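PDB 3LDU: putative methylase from Clostridium difficile, which probably methylates guanine in ribosomal RNA and here holds GTP in its methyltransferase domain. Local coordinates for residues D300-Y311 against L335-Y346. Numbering follows the deposited sequence.
With GTP (guanosine-5'-triphosphate), chain B.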
loop_
_atom_site.group_PDB
_atom_site.type_symbol
_atom_site.label_atom_id
_atom_site.label_comp_id
_atom_site.label_asym_id
_atom_site.label_seq_id
_atom_site.Cartn_x
_atom_site.Cartn_y
_atom_site.Cartn_z
ATOM N N ASP A 300 -5.347 -32.165 -2.906
ATOM C CA ASP A 300 -6.476 -31.251 -2.977
ATOM C C ASP A 300 -6.568 -30.695 -4.394
ATOM O O ASP A 300 -5.558 -30.564 -5.086
ATOM C CB ASP A 300 -6.300 -30.091 -1.986
ATOM C CG ASP A 300 -6.347 -30.542 -0.528
ATOM O OD1 ASP A 300 -6.859 -31.651 -0.256
ATOM O OD2 ASP A 300 -5.878 -29.777 0.348
ATOM N N GLU A 301 -7.776 -30.380 -4.839
ATOM C CA GLU A 301 -7.922 -29.679 -6.109
ATOM C C GLU A 301 -8.484 -28.276 -5.900
ATOM O O GLU A 301 -8.964 -27.949 -4.818
ATOM C CB GLU A 301 -8.753 -30.479 -7.120
ATOM C CG GLU A 301 -10.073 -31.016 -6.604
ATOM C CD GLU A 301 -10.804 -31.861 -7.645
ATOM O OE1 GLU A 301 -10.449 -31.786 -8.844
ATOM O OE2 GLU A 301 -11.738 -32.598 -7.263
ATOM N N PHE A 302 -8.405 -27.450 -6.934
ATOM C CA PHE A 302 -8.948 -26.094 -6.880
ATOM C C PHE A 302 -8.267 -25.240 -5.815
ATOM O O PHE A 302 -8.890 -24.377 -5.210
ATOM C CB PHE A 302 -10.464 -26.124 -6.652
ATOM C CG PHE A 302 -11.201 -27.008 -7.625
ATOM C CD1 PHE A 302 -11.189 -26.729 -8.979
ATOM C CD2 PHE A 302 -11.896 -28.121 -7.184
ATOM C CE1 PHE A 302 -11.859 -27.546 -9.881
ATOM C CE2 PHE A 302 -12.566 -28.941 -8.079
ATOM C CZ PHE A 302 -12.547 -28.650 -9.427
ATOM N N GLY A 303 -6.979 -25.474 -5.595
ATOM C CA GLY A 303 -6.215 -24.615 -4.708
ATOM C C GLY A 303 -5.654 -23.392 -5.422
ATOM O O GLY A 303 -5.771 -23.243 -6.645
ATOM N N PHE A 304 -5.033 -22.511 -4.650
ATOM C CA PHE A 304 -4.416 -21.305 -5.185
ATOM C C PHE A 304 -2.955 -21.245 -4.782
ATOM O O PHE A 304 -2.612 -21.603 -3.662
ATOM C CB PHE A 304 -5.109 -20.061 -4.621
ATOM C CG PHE A 304 -6.494 -19.852 -5.136
ATOM C CD1 PHE A 304 -6.719 -19.044 -6.231
ATOM C CD2 PHE A 304 -7.575 -20.457 -4.515
ATOM C CE1 PHE A 304 -7.994 -18.849 -6.703
ATOM C CE2 PHE A 304 -8.852 -20.267 -4.986
ATOM C CZ PHE A 304 -9.062 -19.463 -6.082
ATOM N N ILE A 305 -2.106 -20.773 -5.692
ATOM C CA ILE A 305 -0.730 -20.412 -5.359
ATOM C C ILE A 305 -0.540 -18.935 -5.697
ATOM O O ILE A 305 -0.908 -18.496 -6.796
ATOM C CB ILE A 305 0.293 -21.250 -6.137
ATOM C CG1 ILE A 305 0.375 -22.656 -5.538
ATOM C CG2 ILE A 305 1.671 -20.580 -6.091
ATOM C CD1 ILE A 305 0.908 -23.730 -6.520
ATOM N N ILE A 306 -0.029 -18.158 -4.742
ATOM C CA ILE A 306 0.338 -16.768 -5.012
ATOM C C ILE A 306 1.729 -16.616 -4.463
ATOM O O ILE A 306 1.967 -16.912 -3.281
ATOM C CB ILE A 306 -0.606 -15.771 -4.303
ATOM C CG1 ILE A 306 -2.055 -15.997 -4.747
ATOM C CG2 ILE A 306 -0.199 -14.330 -4.623
ATOM C CD1 ILE A 306 -3.064 -15.167 -3.943
ATOM N N THR A 307 2.670 -16.195 -5.300
ATOM C CA THR A 307 4.061 -16.237 -4.872
ATOM C C THR A 307 4.968 -15.233 -5.582
ATOM O O THR A 307 4.666 -14.767 -6.685
ATOM C CB THR A 307 4.643 -17.675 -5.065
ATOM O OG1 THR A 307 5.894 -17.785 -4.388
ATOM C CG2 THR A 307 4.809 -18.001 -6.554
ATOM N N ASN A 308 6.093 -14.937 -4.927
ATOM C CA ASN A 308 7.066 -13.944 -5.368
ATOM C C ASN A 308 8.438 -14.638 -5.438
ATOM O O ASN A 308 9.197 -14.640 -4.464
ATOM C CB ASN A 308 7.019 -12.782 -4.341
ATOM C CG ASN A 308 8.092 -11.733 -4.540
ATOM O OD1 ASN A 308 8.718 -11.279 -3.569
ATOM N ND2 ASN A 308 8.273 -11.293 -5.761
ATOM N N PRO A 309 8.734 -15.308 -6.570
ATOM C CA PRO A 309 9.989 -16.075 -6.675
ATOM C C PRO A 309 11.194 -15.150 -6.825
ATOM O O PRO A 309 11.011 -13.958 -7.060
ATOM C CB PRO A 309 9.801 -16.875 -7.977
ATOM C CG PRO A 309 8.851 -16.022 -8.794
ATOM C CD PRO A 309 7.887 -15.460 -7.770
ATOM N N PRO A 310 12.413 -15.695 -6.718
ATOM C CA PRO A 310 13.605 -14.911 -7.069
ATOM C C PRO A 310 13.459 -14.369 -8.499
ATOM O O PRO A 310 12.863 -15.050 -9.329
ATOM C CB PRO A 310 14.735 -15.942 -7.018
ATOM C CG PRO A 310 14.199 -17.094 -6.222
ATOM C CD PRO A 310 12.722 -17.106 -6.432
ATOM N N TYR A 311 13.988 -13.179 -8.775
ATOM C CA TYR A 311 13.835 -12.545 -10.090
ATOM C C TYR A 311 14.980 -12.836 -11.057
ATOM O O TYR A 311 14.845 -12.632 -12.270
ATOM C CB TYR A 311 13.733 -11.026 -9.952
ATOM C CG TYR A 311 12.558 -10.516 -9.134
ATOM C CD1 TYR A 311 12.504 -9.182 -8.722
ATOM C CD2 TYR A 311 11.503 -11.351 -8.794
ATOM C CE1 TYR A 311 11.427 -8.692 -7.980
ATOM C CE2 TYR A 311 10.414 -10.873 -8.054
ATOM C CZ TYR A 311 10.390 -9.547 -7.640
ATOM O OH TYR A 311 9.316 -9.083 -6.915
ATOM N N LEU A 335 -0.687 -30.196 -10.608
ATOM C CA LEU A 335 -1.746 -29.994 -9.629
ATOM C C LEU A 335 -3.099 -30.181 -10.300
ATOM O O LEU A 335 -3.241 -29.981 -11.509
ATOM C CB LEU A 335 -1.638 -28.583 -9.016
ATOM C CG LEU A 335 -0.318 -28.364 -8.274
ATOM C CD1 LEU A 335 -0.086 -26.885 -7.876
ATOM C CD2 LEU A 335 -0.262 -29.272 -7.051
ATOM N N LYS A 336 -4.100 -30.567 -9.517
ATOM C CA LYS A 336 -5.415 -30.823 -10.081
ATOM C C LYS A 336 -6.269 -29.569 -10.073
ATOM O O LYS A 336 -6.839 -29.221 -9.050
ATOM C CB LYS A 336 -6.124 -31.942 -9.311
ATOM C CG LYS A 336 -7.486 -32.311 -9.882
ATOM C CD LYS A 336 -7.389 -32.609 -11.372
ATOM C CE LYS A 336 -8.733 -33.023 -11.951
ATOM N NZ LYS A 336 -8.666 -33.173 -13.430
ATOM N N ASN A 337 -6.356 -28.902 -11.220
ATOM C CA ASN A 337 -7.230 -27.747 -11.370
ATOM C C ASN A 337 -6.886 -26.620 -10.397
ATOM O O ASN A 337 -7.781 -25.989 -9.838
ATOM C CB ASN A 337 -8.687 -28.160 -11.161
ATOM C CG ASN A 337 -9.242 -28.937 -12.331
ATOM O OD1 ASN A 337 -9.035 -28.571 -13.482
ATOM N ND2 ASN A 337 -9.955 -30.019 -12.039
ATOM N N TRP A 338 -5.600 -26.378 -10.172
ATOM C CA TRP A 338 -5.206 -25.238 -9.341
ATOM C C TRP A 338 -5.079 -23.964 -10.182
ATOM O O TRP A 338 -5.008 -24.022 -11.410
ATOM C CB TRP A 338 -3.874 -25.514 -8.622
ATOM C CG TRP A 338 -3.989 -26.378 -7.386
ATOM C CD1 TRP A 338 -4.599 -27.599 -7.294
ATOM C CD2 TRP A 338 -3.451 -26.097 -6.084
ATOM N NE1 TRP A 338 -4.488 -28.088 -6.009
ATOM C CE2 TRP A 338 -3.792 -27.186 -5.246
ATOM C CE3 TRP A 338 -2.733 -25.024 -5.533
ATOM C CZ2 TRP A 338 -3.430 -27.236 -3.897
ATOM C CZ3 TRP A 338 -2.367 -25.082 -4.194
ATOM C CH2 TRP A 338 -2.722 -26.180 -3.390
ATOM N N SER A 339 -5.046 -22.825 -9.495
ATOM C CA SER A 339 -4.798 -21.515 -10.093
ATOM C C SER A 339 -3.489 -21.020 -9.490
ATOM O O SER A 339 -3.282 -21.169 -8.294
ATOM C CB SER A 339 -5.897 -20.523 -9.689
ATOM O OG SER A 339 -7.161 -20.863 -10.242
ATOM N N TYR A 340 -2.607 -20.430 -10.290
ATOM C CA TYR A 340 -1.356 -19.933 -9.725
ATOM C C TYR A 340 -1.007 -18.555 -10.278
ATOM O O TYR A 340 -1.326 -18.238 -11.427
ATOM C CB TYR A 340 -0.202 -20.932 -9.905
ATOM C CG TYR A 340 -0.307 -21.841 -11.122
ATOM C CD1 TYR A 340 0.264 -21.481 -12.333
ATOM C CD2 TYR A 340 -0.939 -23.075 -11.040
ATOM C CE1 TYR A 340 0.188 -22.305 -13.444
ATOM C CE2 TYR A 340 -1.028 -23.918 -12.163
ATOM C CZ TYR A 340 -0.457 -23.520 -13.359
ATOM O OH TYR A 340 -0.522 -24.328 -14.488
ATOM N N TYR A 341 -0.355 -17.749 -9.446
ATOM C CA TYR A 341 -0.084 -16.350 -9.757
ATOM C C TYR A 341 1.328 -16.054 -9.285
ATOM O O TYR A 341 1.670 -16.348 -8.143
ATOM C CB TYR A 341 -1.084 -15.458 -9.015
ATOM C CG TYR A 341 -2.531 -15.773 -9.353
ATOM C CD1 TYR A 341 -3.208 -15.060 -10.340
ATOM C CD2 TYR A 341 -3.212 -16.812 -8.704
ATOM C CE1 TYR A 341 -4.535 -15.346 -10.659
ATOM C CE2 TYR A 341 -4.538 -17.113 -9.029
ATOM C CZ TYR A 341 -5.191 -16.371 -10.001
ATOM O OH TYR A 341 -6.507 -16.656 -10.344
ATOM N N LEU A 342 2.158 -15.511 -10.164
ATOM C CA LEU A 342 3.561 -15.299 -9.826
ATOM C C LEU A 342 3.986 -13.910 -10.240
ATOM O O LEU A 342 3.685 -13.466 -11.352
ATOM C CB LEU A 342 4.441 -16.318 -10.570
ATOM C CG LEU A 342 4.252 -17.792 -10.211
ATOM C CD1 LEU A 342 3.250 -18.415 -11.174
ATOM C CD2 LEU A 342 5.570 -18.556 -10.257
ATOM N N ILE A 343 4.684 -13.222 -9.347
ATOM C CA ILE A 343 5.214 -11.904 -9.675
ATOM C C ILE A 343 6.729 -11.975 -9.869
ATOM O O ILE A 343 7.447 -12.550 -9.049
ATOM C CB ILE A 343 4.831 -10.849 -8.592
ATOM C CG1 ILE A 343 5.442 -9.496 -8.959
ATOM C CG2 ILE A 343 5.251 -11.309 -7.190
ATOM C CD1 ILE A 343 4.829 -8.294 -8.196
ATOM N N THR A 344 7.214 -11.451 -10.985
ATOM C CA THR A 344 8.647 -11.430 -11.233
ATOM C C THR A 344 9.004 -10.357 -12.237
ATOM O O THR A 344 8.183 -9.994 -13.081
ATOM C CB THR A 344 9.191 -12.798 -11.725
ATOM O OG1 THR A 344 10.596 -12.671 -11.976
ATOM C CG2 THR A 344 8.493 -13.239 -13.004
ATOM N N SER A 345 10.235 -9.863 -12.157
ATOM C CA SER A 345 10.716 -8.872 -13.114
ATOM C C SER A 345 11.385 -9.537 -14.309
ATOM O O SER A 345 11.805 -8.857 -15.252
ATOM C CB SER A 345 11.699 -7.911 -12.448
ATOM O OG SER A 345 12.876 -8.590 -12.045
ATOM N N TYR A 346 11.486 -10.863 -14.270
ATOM C CA TYR A 346 12.064 -11.608 -15.386
ATOM C C TYR A 346 11.122 -11.535 -16.596
ATOM O O TYR A 346 10.049 -12.135 -16.600
ATOM C CB TYR A 346 12.351 -13.058 -14.981
ATOM C CG TYR A 346 13.186 -13.803 -16.006
ATOM C CD1 TYR A 346 14.570 -13.694 -16.009
ATOM C CD2 TYR A 346 12.587 -14.594 -16.972
ATOM C CE1 TYR A 346 15.338 -14.356 -16.947
ATOM C CE2 TYR A 346 13.347 -15.265 -17.914
ATOM C CZ TYR A 346 14.723 -15.138 -17.897
ATOM O OH TYR A 346 15.500 -15.798 -18.824
HETATM P PG GTP B . 8.289 -11.878 1.017
HETATM O O1G GTP B . 7.152 -12.875 1.090
HETATM O O2G GTP B . 7.705 -10.491 1.011
HETATM O O3G GTP B . 9.189 -11.986 2.225
HETATM O O3B GTP B . 9.121 -12.158 -0.345
HETATM P PB GTP B . 10.595 -12.815 -0.270
HETATM O O1B GTP B . 11.603 -11.697 -0.386
HETATM O O2B GTP B . 10.804 -13.540 1.032
HETATM O O3A GTP B . 10.811 -13.823 -1.515
HETATM P PA GTP B . 12.228 -13.692 -2.292
HETATM O O1A GTP B . 13.332 -13.622 -1.259
HETATM O O2A GTP B . 12.253 -12.454 -3.157
HETATM O "O5'" GTP B . 12.458 -15.027 -3.152
HETATM C "C5'" GTP B . 11.525 -16.044 -2.967
HETATM C "C4'" GTP B . 12.019 -16.940 -1.838
HETATM O "O4'" GTP B . 12.093 -18.225 -2.390
HETATM C "C3'" GTP B . 13.410 -16.652 -1.268
HETATM O "O3'" GTP B . 13.266 -16.417 0.116
HETATM C "C2'" GTP B . 14.229 -17.923 -1.480
HETATM O "O2'" GTP B . 14.874 -18.370 -0.304
HETATM C "C1'" GTP B . 13.154 -18.932 -1.801
HETATM N N9 GTP B . 13.521 -19.994 -2.746
HETATM C C8 GTP B . 14.440 -20.029 -3.761
HETATM N N7 GTP B . 14.356 -21.257 -4.340
HETATM C C5 GTP B . 13.408 -21.986 -3.697
HETATM C C6 GTP B . 12.921 -23.278 -3.867
HETATM O O6 GTP B . 13.366 -24.023 -4.754
HETATM N N1 GTP B . 11.923 -23.714 -3.021
HETATM C C2 GTP B . 11.414 -22.896 -2.029
HETATM N N2 GTP B . 10.447 -23.358 -1.255
HETATM N N3 GTP B . 11.901 -21.604 -1.843
HETATM C C4 GTP B . 12.878 -21.186 -2.687
HETATM O O HOH W 1 -3.854 -31.546 -7.042
HETATM O O HOH W 2 -8.071 -22.600 -8.272
HETATM O O HOH W 3 14.831 -10.316 -13.695
#
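Strands 304-307 and 339-344 are the two parallel strands of a beta-alpha-beta unit, joined through helix 315-333. I305 N donates to S339 O, and I305 O accepts from Y341 N (2.8 Å). Ahead of the strands, the W338 indole lies on G303, carried there with CG anti to the carbonyl carbon (chi1 -80°). G303 CA sits 3.5 Å from the centroid of the W338 six-membered ring, a CH-pi contact over the face, while L335 CD1 lies toward the rim of the opposite face. W338 NE1 donates to D300 O at 2.9 Å, almost straight (179°) and in the indole plane, though from above the carbonyl plane; with G303 and L335 on the faces this limits the ring's rotation. I305 CD1 reaches L335 CD1 at 3.6 Å. On the other side of the sheet, F304 CD1 lies 4.0 Å from Y341 CE2, edge to edge.

In this Rossmann-like methyltransferase sheet the C-terminal end of strand 304-307 leads into N308, P309 and P310, which line the GTP pocket; N308 O comes 3.1 Å from GTP C5'. Beyond them Y311 lays one ring face over the backbone of T344 and S345. T344 OG1 accepts from Y346 N in an ST turn and also bonds to Y325 of helix 315-333.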